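Local coordinates for protein amino acid amide racemase (Ochrobactrum anthropi, PDB 6GIO) that is a pyridoxal-5'-phosphate-binding enzyme of the class-III aminotransferase family, built on the fold shared by many PLP-dependent aminotransferases, at residues C[215-225]-C[254-262]; C[243-251]-C[313-323]. All coordinates share one frame; numbering follows the deposited sequence.

Contact 1: residues C[215-225]-C[254-262]; sequences VPPPAFLEALQ and QHEGLEPDM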
loop_
_atom_site.group_PDB
_atom_site.type_symbol
_atom_site.label_atom_id
_atom_site.label_comp_id
_atom_site.label_asym_id
_atom_site.label_seq_id
_atom_site.Cartn_x
_atom_site.Cartn_y
_atom_site.Cartn_z
ATOM N N VAL C 215 -21.959 -17.231 3.335
ATOM C CA VAL C 215 -21.299 -18.362 3.954
ATOM C C VAL C 215 -21.554 -19.576 3.078
ATOM O O VAL C 215 -22.713 -19.939 2.809
ATOM C CB VAL C 215 -21.837 -18.686 5.353
ATOM C CG1 VAL C 215 -21.071 -19.871 5.992
ATOM C CG2 VAL C 215 -21.744 -17.471 6.261
ATOM N N PRO C 216 -20.478 -20.249 2.650
ATOM C CA PRO C 216 -20.711 -21.389 1.801
ATOM C C PRO C 216 -21.474 -22.506 2.517
ATOM O O PRO C 216 -21.488 -22.528 3.756
ATOM C CB PRO C 216 -19.293 -21.856 1.442
ATOM C CG PRO C 216 -18.486 -21.481 2.633
ATOM C CD PRO C 216 -19.072 -20.147 3.065
ATOM N N PRO C 217 -22.068 -23.443 1.736
ATOM C CA PRO C 217 -22.633 -24.672 2.266
ATOM C C PRO C 217 -21.548 -25.482 2.942
ATOM O O PRO C 217 -20.435 -25.513 2.460
ATOM C CB PRO C 217 -23.107 -25.441 1.017
ATOM C CG PRO C 217 -22.969 -24.510 -0.134
ATOM C CD PRO C 217 -21.964 -23.486 0.269
ATOM N N PRO C 218 -21.862 -26.103 4.072
ATOM C CA PRO C 218 -20.883 -26.868 4.829
ATOM C C PRO C 218 -20.152 -27.873 3.984
ATOM O O PRO C 218 -20.755 -28.501 3.152
ATOM C CB PRO C 218 -21.745 -27.619 5.862
ATOM C CG PRO C 218 -22.915 -26.717 6.053
ATOM C CD PRO C 218 -23.206 -26.150 4.694
ATOM N N ALA C 219 -18.852 -27.995 4.208
ATOM C CA ALA C 219 -17.997 -29.023 3.599
ATOM C C ALA C 219 -17.549 -28.650 2.186
ATOM O O ALA C 219 -16.625 -29.265 1.686
ATOM C CB ALA C 219 -18.668 -30.398 3.603
ATOM N N PHE C 220 -18.174 -27.656 1.552
ATOM C CA PHE C 220 -17.788 -27.272 0.228
ATOM C C PHE C 220 -16.311 -26.845 0.084
ATOM O O PHE C 220 -15.609 -27.370 -0.783
ATOM C CB PHE C 220 -18.694 -26.158 -0.327
ATOM C CG PHE C 220 -18.156 -25.548 -1.609
ATOM C CD1 PHE C 220 -18.183 -26.267 -2.806
ATOM C CD2 PHE C 220 -17.634 -24.268 -1.619
ATOM C CE1 PHE C 220 -17.670 -25.720 -3.980
ATOM C CE2 PHE C 220 -17.130 -23.707 -2.774
ATOM C CZ PHE C 220 -17.144 -24.432 -3.959
ATOM N N LEU C 221 -15.865 -25.886 0.905
ATOM C CA LEU C 221 -14.529 -25.352 0.812
ATOM C C LEU C 221 -13.490 -26.437 1.079
ATOM O O LEU C 221 -12.448 -26.446 0.419
ATOM C CB LEU C 221 -14.344 -24.184 1.775
ATOM C CG LEU C 221 -15.120 -22.897 1.406
ATOM C CD1 LEU C 221 -14.779 -21.793 2.374
ATOM C CD2 LEU C 221 -14.828 -22.433 -0.021
ATOM N N GLU C 222 -13.755 -27.333 2.030
ATOM C CA GLU C 222 -12.835 -28.457 2.300
ATOM C C GLU C 222 -12.730 -29.398 1.119
ATOM O O GLU C 222 -11.652 -29.932 0.834
ATOM C CB GLU C 222 -13.226 -29.258 3.560
ATOM C CG GLU C 222 -12.182 -30.332 3.909
ATOM C CD GLU C 222 -12.391 -31.001 5.264
ATOM O OE1 GLU C 222 -13.377 -30.718 5.950
ATOM O OE2 GLU C 222 -11.560 -31.840 5.651
ATOM N N ALA C 223 -13.850 -29.635 0.444
ATOM C CA ALA C 223 -13.836 -30.500 -0.735
ATOM C C ALA C 223 -13.086 -29.816 -1.905
ATOM O O ALA C 223 -12.394 -30.471 -2.682
ATOM C CB ALA C 223 -15.252 -30.887 -1.140
ATOM N N LEU C 224 -13.242 -28.493 -2.016
ATOM C CA LEU C 224 -12.521 -27.707 -3.007
ATOM C C LEU C 224 -11.022 -27.750 -2.774
ATOM O O LEU C 224 -10.254 -27.869 -3.709
ATOM C CB LEU C 224 -12.948 -26.237 -2.916
ATOM C CG LEU C 224 -12.198 -25.273 -3.801
ATOM C CD1 LEU C 224 -12.347 -25.633 -5.254
ATOM C CD2 LEU C 224 -12.742 -23.859 -3.565
ATOM N N GLN C 225 -10.629 -27.581 -1.520
ATOM C CA GLN C 225 -9.231 -27.647 -1.116
ATOM C C GLN C 225 -8.654 -28.988 -1.594
ATOM O O GLN C 225 -7.655 -29.023 -2.311
ATOM C CB GLN C 225 -9.117 -27.508 0.397
ATOM C CG GLN C 225 -7.753 -27.826 0.987
ATOM C CD GLN C 225 -7.808 -27.951 2.481
ATOM O OE1 GLN C 225 -7.490 -27.007 3.197
ATOM N NE2 GLN C 225 -8.251 -29.121 2.969
ATOM N N GLN C 254 -10.919 -21.731 9.994
ATOM C CA GLN C 254 -10.980 -22.817 10.979
ATOM C C GLN C 254 -12.409 -23.345 11.181
ATOM O O GLN C 254 -12.577 -24.426 11.716
ATOM C CB GLN C 254 -10.371 -22.400 12.335
ATOM C CG GLN C 254 -8.895 -22.111 12.277
ATOM C CD GLN C 254 -8.306 -21.553 13.546
ATOM O OE1 GLN C 254 -8.712 -20.494 14.041
ATOM N NE2 GLN C 254 -7.254 -22.218 14.025
ATOM N N HIS C 255 -13.427 -22.580 10.759
ATOM C CA HIS C 255 -14.791 -23.065 10.717
ATOM C C HIS C 255 -14.991 -24.114 9.592
ATOM O O HIS C 255 -15.949 -24.852 9.614
ATOM C CB HIS C 255 -15.778 -21.906 10.434
ATOM C CG HIS C 255 -15.871 -20.900 11.530
ATOM N ND1 HIS C 255 -16.521 -21.153 12.720
ATOM C CD2 HIS C 255 -15.398 -19.635 11.619
ATOM C CE1 HIS C 255 -16.430 -20.088 13.497
ATOM N NE2 HIS C 255 -15.758 -19.153 12.852
ATOM N N GLU C 256 -14.124 -24.111 8.578
ATOM C CA GLU C 256 -14.400 -24.773 7.301
ATOM C C GLU C 256 -13.508 -25.980 7.050
ATOM O O GLU C 256 -13.556 -26.525 5.952
ATOM C CB GLU C 256 -14.232 -23.783 6.151
ATOM C CG GLU C 256 -15.199 -22.602 6.190
ATOM C CD GLU C 256 -16.597 -22.981 5.779
ATOM O OE1 GLU C 256 -16.782 -24.112 5.250
ATOM O OE2 GLU C 256 -17.513 -22.143 5.986
ATOM N N GLY C 257 -12.719 -26.388 8.043
ATOM C CA GLY C 257 -11.906 -27.618 7.928
ATOM C C GLY C 257 -10.722 -27.440 6.974
ATOM O O GLY C 257 -10.216 -28.402 6.397
ATOM N N LEU C 258 -10.287 -26.193 6.805
ATOM C CA LEU C 258 -9.234 -25.849 5.824
ATOM C C LEU C 258 -7.829 -25.857 6.458
ATOM O O LEU C 258 -7.662 -25.527 7.627
ATOM C CB LEU C 258 -9.542 -24.475 5.220
ATOM C CG LEU C 258 -10.754 -24.325 4.284
ATOM C CD1 LEU C 258 -10.849 -22.901 3.779
ATOM C CD2 LEU C 258 -10.637 -25.288 3.105
ATOM N N GLU C 259 -6.831 -26.265 5.685
ATOM C CA GLU C 259 -5.415 -26.244 6.123
ATOM C C GLU C 259 -4.638 -25.602 5.012
ATOM O O GLU C 259 -4.044 -26.298 4.191
ATOM C CB GLU C 259 -4.902 -27.666 6.413
ATOM C CG GLU C 259 -5.497 -28.234 7.679
ATOM C CD GLU C 259 -5.252 -29.717 7.778
ATOM O OE1 GLU C 259 -6.038 -30.498 7.223
ATOM O OE2 GLU C 259 -4.260 -30.094 8.399
ATOM N N PRO C 260 -4.682 -24.256 4.953
ATOM C CA PRO C 260 -4.147 -23.616 3.769
ATOM C C PRO C 260 -2.626 -23.675 3.671
ATOM O O PRO C 260 -1.934 -23.721 4.663
ATOM C CB PRO C 260 -4.616 -22.147 3.905
ATOM C CG PRO C 260 -4.967 -21.962 5.348
ATOM C CD PRO C 260 -5.327 -23.307 5.889
ATOM N N ASP C 261 -2.132 -23.596 2.450
ATOM C CA ASP C 261 -0.752 -23.352 2.210
ATOM C C ASP C 261 -0.379 -21.905 2.508
ATOM O O ASP C 261 0.747 -21.616 2.902
ATOM C CB ASP C 261 -0.510 -23.689 0.742
ATOM C CG ASP C 261 -0.700 -25.203 0.461
ATOM O OD1 ASP C 261 0.041 -25.950 1.099
ATOM O OD2 ASP C 261 -1.567 -25.617 -0.360
ATOM N N MET C 262 -1.310 -20.975 2.288
ATOM C CA MET C 262 -0.963 -19.572 2.346
ATOM C C MET C 262 -2.149 -18.841 2.899
ATOM O O MET C 262 -3.279 -19.125 2.496
ATOM C CB MET C 262 -0.607 -19.044 0.945
ATOM C CG MET C 262 -0.284 -17.536 0.868
ATOM S SD MET C 262 0.257 -16.904 -0.745
ATOM C CE MET C 262 1.900 -17.655 -0.811
HETATM O O HOH W 1 -19.889 -23.828 5.363
HETATM O O HOH W 2 -17.732 -24.716 3.077
HETATM O O HOH W 3 -17.956 -26.315 6.474
HETATM O O HOH W 4 -15.639 -26.822 4.199
HETATM O O HOH W 5 -8.340 -30.035 6.004
#
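E256 meets P216 and L221 where the start of helix 220-229 leans against the irregular connection between strands 234-238 and 262-265, two parallel neighbours in the mixed sheet that runs from strand 104-109 to strand 164-167. This is the alpha/beta large domain of a fold-type-I PLP enzyme, the fold of the class-III aminotransferases. The buried E256 is the main contributor. Its side chain turns at CG (chi2 -75°), which sets the carboxylate against the proline while CG rests on L221 CD1 at 3.9 Å. OE2 approaches P216 CG to 3.6 Å, but its strong partner is R349, with which it forms a salt bridge. OE1 looks instead toward the backbone that leads into the helix. A water accepts from A219 N, the N-cap position, and donates to E256 OE1 over 2.8 Å, while another joins E222 N to the E256 carbonyl. These waters serve N-H groups at the helix start, and the positive end of the helix, together with R349, would probably favour the charged carboxylate.

Further along, L258 and Q225 lie alongside one another, pointing opposite ways. L258 lays CD2 over the helix backbone, 3.4 Å from L221 O and 4.1 Å from L221 CB. The same leucine also touches V237 of strand 234-238. Q225 reaches the loop because CG is anti to the backbone N (chi1 169°) and the chain runs on extended. Its NE2 donates to a water that also bonds G257 O and E259 OE1. On the other branch of the amide, Q225 OE1 takes the N-H of E259 at 2.7 Å, on a lone pair in the carbonyl plane and almost straight at hydrogen, 174°.

Contact 2: residues C[243-251]-C[313-323]; sequences GLGRTGLMH and IERQGLAQRSE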
loop_
_atom_site.group_PDB
_atom_site.type_symbol
_atom_site.label_atom_id
_atom_site.label_comp_id
_atom_site.label_asym_id
_atom_site.label_seq_id
_atom_site.Cartn_x
_atom_site.Cartn_y
_atom_site.Cartn_z
ATOM N N GLY C 243 -11.092 -12.132 9.034
ATOM C CA GLY C 243 -10.030 -12.730 9.844
ATOM C C GLY C 243 -9.980 -12.146 11.250
ATOM O O GLY C 243 -10.690 -11.158 11.584
ATOM N N LEU C 244 -9.134 -12.796 12.050
ATOM C CA LEU C 244 -8.603 -12.320 13.332
ATOM C C LEU C 244 -9.655 -12.193 14.422
ATOM O O LEU C 244 -9.875 -11.112 14.954
ATOM C CB LEU C 244 -7.800 -11.035 13.143
ATOM C CG LEU C 244 -6.528 -11.251 12.291
ATOM C CD1 LEU C 244 -5.714 -9.968 12.224
ATOM C CD2 LEU C 244 -5.642 -12.409 12.786
ATOM N N GLY C 245 -10.330 -13.308 14.684
ATOM C CA GLY C 245 -11.294 -13.386 15.749
ATOM C C GLY C 245 -12.725 -13.001 15.440
ATOM O O GLY C 245 -13.622 -13.430 16.169
ATOM N N ARG C 246 -12.967 -12.239 14.368
ATOM C CA ARG C 246 -14.313 -11.689 14.111
ATOM C C ARG C 246 -15.448 -12.761 13.993
ATOM O O ARG C 246 -16.578 -12.554 14.446
ATOM C CB ARG C 246 -14.264 -10.803 12.877
ATOM C CG ARG C 246 -15.585 -10.238 12.442
ATOM C CD ARG C 246 -15.384 -9.255 11.324
ATOM N NE ARG C 246 -14.684 -8.056 11.762
ATOM C CZ ARG C 246 -15.248 -7.033 12.409
ATOM N NH1 ARG C 246 -16.534 -7.041 12.743
ATOM N NH2 ARG C 246 -14.508 -5.989 12.753
ATOM N N THR C 247 -15.115 -13.929 13.460
ATOM C CA THR C 247 -16.120 -14.966 13.232
ATOM C C THR C 247 -16.337 -15.964 14.373
ATOM O O THR C 247 -17.036 -16.968 14.185
ATOM C CB THR C 247 -15.786 -15.797 11.966
ATOM O OG1 THR C 247 -14.554 -16.512 12.154
ATOM C CG2 THR C 247 -15.749 -14.911 10.740
ATOM N N GLY C 248 -15.695 -15.747 15.520
ATOM C CA GLY C 248 -15.849 -16.628 16.664
ATOM C C GLY C 248 -14.687 -17.600 16.809
ATOM O O GLY C 248 -14.615 -18.340 17.779
ATOM N N LEU C 249 -13.794 -17.639 15.827
ATOM C CA LEU C 249 -12.536 -18.394 15.945
ATOM C C LEU C 249 -11.494 -17.437 15.424
ATOM O O LEU C 249 -11.848 -16.440 14.797
ATOM C CB LEU C 249 -12.554 -19.681 15.128
ATOM C CG LEU C 249 -13.491 -20.837 15.529
ATOM C CD1 LEU C 249 -13.551 -21.844 14.381
ATOM C CD2 LEU C 249 -13.036 -21.545 16.803
ATOM N N MET C 250 -10.224 -17.722 15.679
ATOM C CA MET C 250 -9.179 -16.773 15.347
ATOM C C MET C 250 -9.189 -16.545 13.833
ATOM O O MET C 250 -9.203 -15.407 13.369
ATOM C CB MET C 250 -7.807 -17.260 15.843
ATOM C CG MET C 250 -6.656 -16.280 15.529
ATOM S SD MET C 250 -6.850 -14.600 16.234
ATOM C CE MET C 250 -5.877 -14.756 17.733
ATOM N N HIS C 251 -9.219 -17.634 13.070
ATOM C CA HIS C 251 -9.294 -17.547 11.602
ATOM C C HIS C 251 -10.590 -18.120 11.070
ATOM O O HIS C 251 -10.993 -19.235 11.449
ATOM C CB HIS C 251 -8.132 -18.291 10.960
ATOM C CG HIS C 251 -6.807 -17.948 11.546
ATOM N ND1 HIS C 251 -6.229 -16.705 11.387
ATOM C CD2 HIS C 251 -5.938 -18.691 12.280
ATOM C CE1 HIS C 251 -5.071 -16.692 12.023
ATOM N NE2 HIS C 251 -4.871 -17.883 12.573
ATOM N N ILE C 313 -6.689 -9.315 21.242
ATOM C CA ILE C 313 -7.620 -10.357 20.807
ATOM C C ILE C 313 -7.376 -11.679 21.541
ATOM O O ILE C 313 -8.342 -12.345 21.920
ATOM C CB ILE C 313 -7.564 -10.547 19.248
ATOM C CG1 ILE C 313 -8.262 -9.376 18.531
ATOM C CG2 ILE C 313 -8.241 -11.828 18.794
ATOM C CD1 ILE C 313 -7.801 -9.250 17.100
ATOM N N GLU C 314 -6.121 -12.087 21.716
ATOM C CA GLU C 314 -5.838 -13.308 22.488
ATOM C C GLU C 314 -6.141 -13.090 23.979
ATOM O O GLU C 314 -6.789 -13.916 24.591
ATOM C CB GLU C 314 -4.370 -13.746 22.394
ATOM C CG GLU C 314 -3.870 -14.117 21.005
ATOM C CD GLU C 314 -2.354 -14.371 20.972
ATOM O OE1 GLU C 314 -1.936 -15.481 21.385
ATOM O OE2 GLU C 314 -1.577 -13.479 20.522
ATOM N N ARG C 315 -5.674 -11.978 24.555
ATOM C CA ARG C 315 -5.766 -11.770 26.004
ATOM C C ARG C 315 -7.199 -11.596 26.478
ATOM O O ARG C 315 -7.606 -12.189 27.476
ATOM C CB ARG C 315 -4.914 -10.569 26.455
ATOM C CG ARG C 315 -3.431 -10.896 26.645
ATOM C CD ARG C 315 -2.610 -9.669 27.052
ATOM N NE ARG C 315 -2.886 -9.197 28.410
ATOM C CZ ARG C 315 -2.452 -9.777 29.538
ATOM N NH1 ARG C 315 -1.705 -10.886 29.513
ATOM N NH2 ARG C 315 -2.783 -9.246 30.711
ATOM N N GLN C 316 -7.965 -10.766 25.778
ATOM C CA GLN C 316 -9.334 -10.525 26.153
ATOM C C GLN C 316 -10.306 -11.580 25.590
ATOM O O GLN C 316 -11.495 -11.408 25.726
ATOM C CB GLN C 316 -9.748 -9.117 25.709
ATOM C CG GLN C 316 -8.869 -8.019 26.282
ATOM C CD GLN C 316 -9.437 -6.608 26.082
ATOM O OE1 GLN C 316 -10.600 -6.420 25.733
ATOM N NE2 GLN C 316 -8.605 -5.605 26.328
ATOM N N GLY C 317 -9.823 -12.655 24.958
ATOM C CA GLY C 317 -10.706 -13.638 24.346
ATOM C C GLY C 317 -11.766 -13.048 23.386
ATOM O O GLY C 317 -12.962 -13.340 23.518
ATOM N N LEU C 318 -11.339 -12.270 22.385
ATOM C CA LEU C 318 -12.305 -11.585 21.489
ATOM C C LEU C 318 -12.891 -12.493 20.392
ATOM O O LEU C 318 -13.930 -12.175 19.815
ATOM C CB LEU C 318 -11.711 -10.309 20.889
ATOM C CG LEU C 318 -11.295 -9.267 21.910
ATOM C CD1 LEU C 318 -10.864 -7.987 21.220
ATOM C CD2 LEU C 318 -12.423 -8.998 22.888
ATOM N N ALA C 319 -12.250 -13.624 20.136
ATOM C CA ALA C 319 -12.835 -14.601 19.231
ATOM C C ALA C 319 -14.058 -15.176 19.913
ATOM O O ALA C 319 -15.159 -15.133 19.385
ATOM C CB ALA C 319 -11.846 -15.711 18.913
ATOM N N GLN C 320 -13.847 -15.712 21.108
ATOM C CA GLN C 320 -14.938 -16.316 21.870
ATOM C C GLN C 320 -16.017 -15.237 22.106
ATOM O O GLN C 320 -17.171 -15.449 21.836
ATOM C CB GLN C 320 -14.429 -16.941 23.170
ATOM C CG GLN C 320 -13.426 -18.088 22.965
ATOM C CD GLN C 320 -12.110 -17.687 22.244
ATOM O OE1 GLN C 320 -11.496 -16.629 22.521
ATOM N NE2 GLN C 320 -11.679 -18.548 21.304
ATOM N N ARG C 321 -15.634 -14.051 22.518
ATOM C CA ARG C 321 -16.623 -13.009 22.706
ATOM C C ARG C 321 -17.438 -12.688 21.438
ATOM O O ARG C 321 -18.655 -12.509 21.506
ATOM C CB ARG C 321 -15.972 -11.763 23.262
ATOM C CG ARG C 321 -16.988 -10.728 23.678
ATOM C CD ARG C 321 -16.344 -9.493 24.260
ATOM N NE ARG C 321 -17.371 -8.535 24.668
ATOM C CZ ARG C 321 -17.904 -7.568 23.909
ATOM N NH1 ARG C 321 -17.548 -7.365 22.653
ATOM N NH2 ARG C 321 -18.840 -6.799 24.410
ATOM N N SER C 322 -16.783 -12.646 20.278
ATOM C CA SER C 322 -17.465 -12.255 19.048
ATOM C C SER C 322 -18.526 -13.313 18.639
ATOM O O SER C 322 -19.599 -12.959 18.129
ATOM C CB SER C 322 -16.451 -12.016 17.926
ATOM O OG SER C 322 -15.551 -10.979 18.270
ATOM N N GLU C 323 -18.247 -14.599 18.855
ATOM C CA GLU C 323 -19.293 -15.620 18.678
ATOM C C GLU C 323 -20.530 -15.324 19.519
ATOM O O GLU C 323 -21.654 -15.404 19.033
ATOM C CB GLU C 323 -18.797 -17.017 19.069
ATOM C CG GLU C 323 -19.896 -18.064 19.064
ATOM C CD GLU C 323 -19.331 -19.473 18.978
ATOM O OE1 GLU C 323 -18.822 -19.992 19.989
ATOM O OE2 GLU C 323 -19.384 -20.082 17.896
#
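G245 O is approached from both segments: G248 N donates to it at 3.2 Å, closing a type I turn, and the CA-H of A319 points at it from the first turn of helix 318-339, with CA 3.4 Å away and 171° at hydrogen. A second CA-H...O contact runs the other way, from G248 CA to A319 O at 3.2 Å. With no CB on G245 or G248, which would crowd I313 CG2 and E323 CB, loop 243-251 lies directly on the helix backbone, A319 CB resting over G245 CA and the carbonyl carbon of L249. S322 follows one turn on. Its OG folds back beside its own backbone N (chi1 -60°) to bond L318 O, which S322 N also grips, and its CB is presented to R246 O at 3.5 Å.

At the end of helix 300-315, which closes in a Schellman motif, M250 bends twice to bring its methyl CE 3.9 Å from I313 CG2 and equally close to E314 CG. I313 CD1 meanwhile reaches L244 O. The charged ends turn elsewhere: E314 pairs with R96, and R246 is held by the carbonyls of P400 and L351. Cohesion here therefore seems to rest on close backbone approach at the glycines and on apolar fit round M250, with little part played by charge.

The segments alternate along the chain: 215-225, 243-251, 254-262, then 313-323. Contacts 1 and 2 lie with their centres about 19 Å apart, yet they share one long connection between strands 234-238 and 262-265 of one mixed sheet. Its earlier part packs on helices 300-315 and 318-339, its later part on helix 220-229. The two touch directly where H255 NE2 hydrogen-bonds T247 OG1 and the same ring lies against L249. Bound PLP is about 12 Å from the side chain of L221 and about 10 Å from that of R246. D238 ends the first strand and V240 and K241 open the connection, all in the PLP pocket, so both contacts lie on the chain leading away from that site.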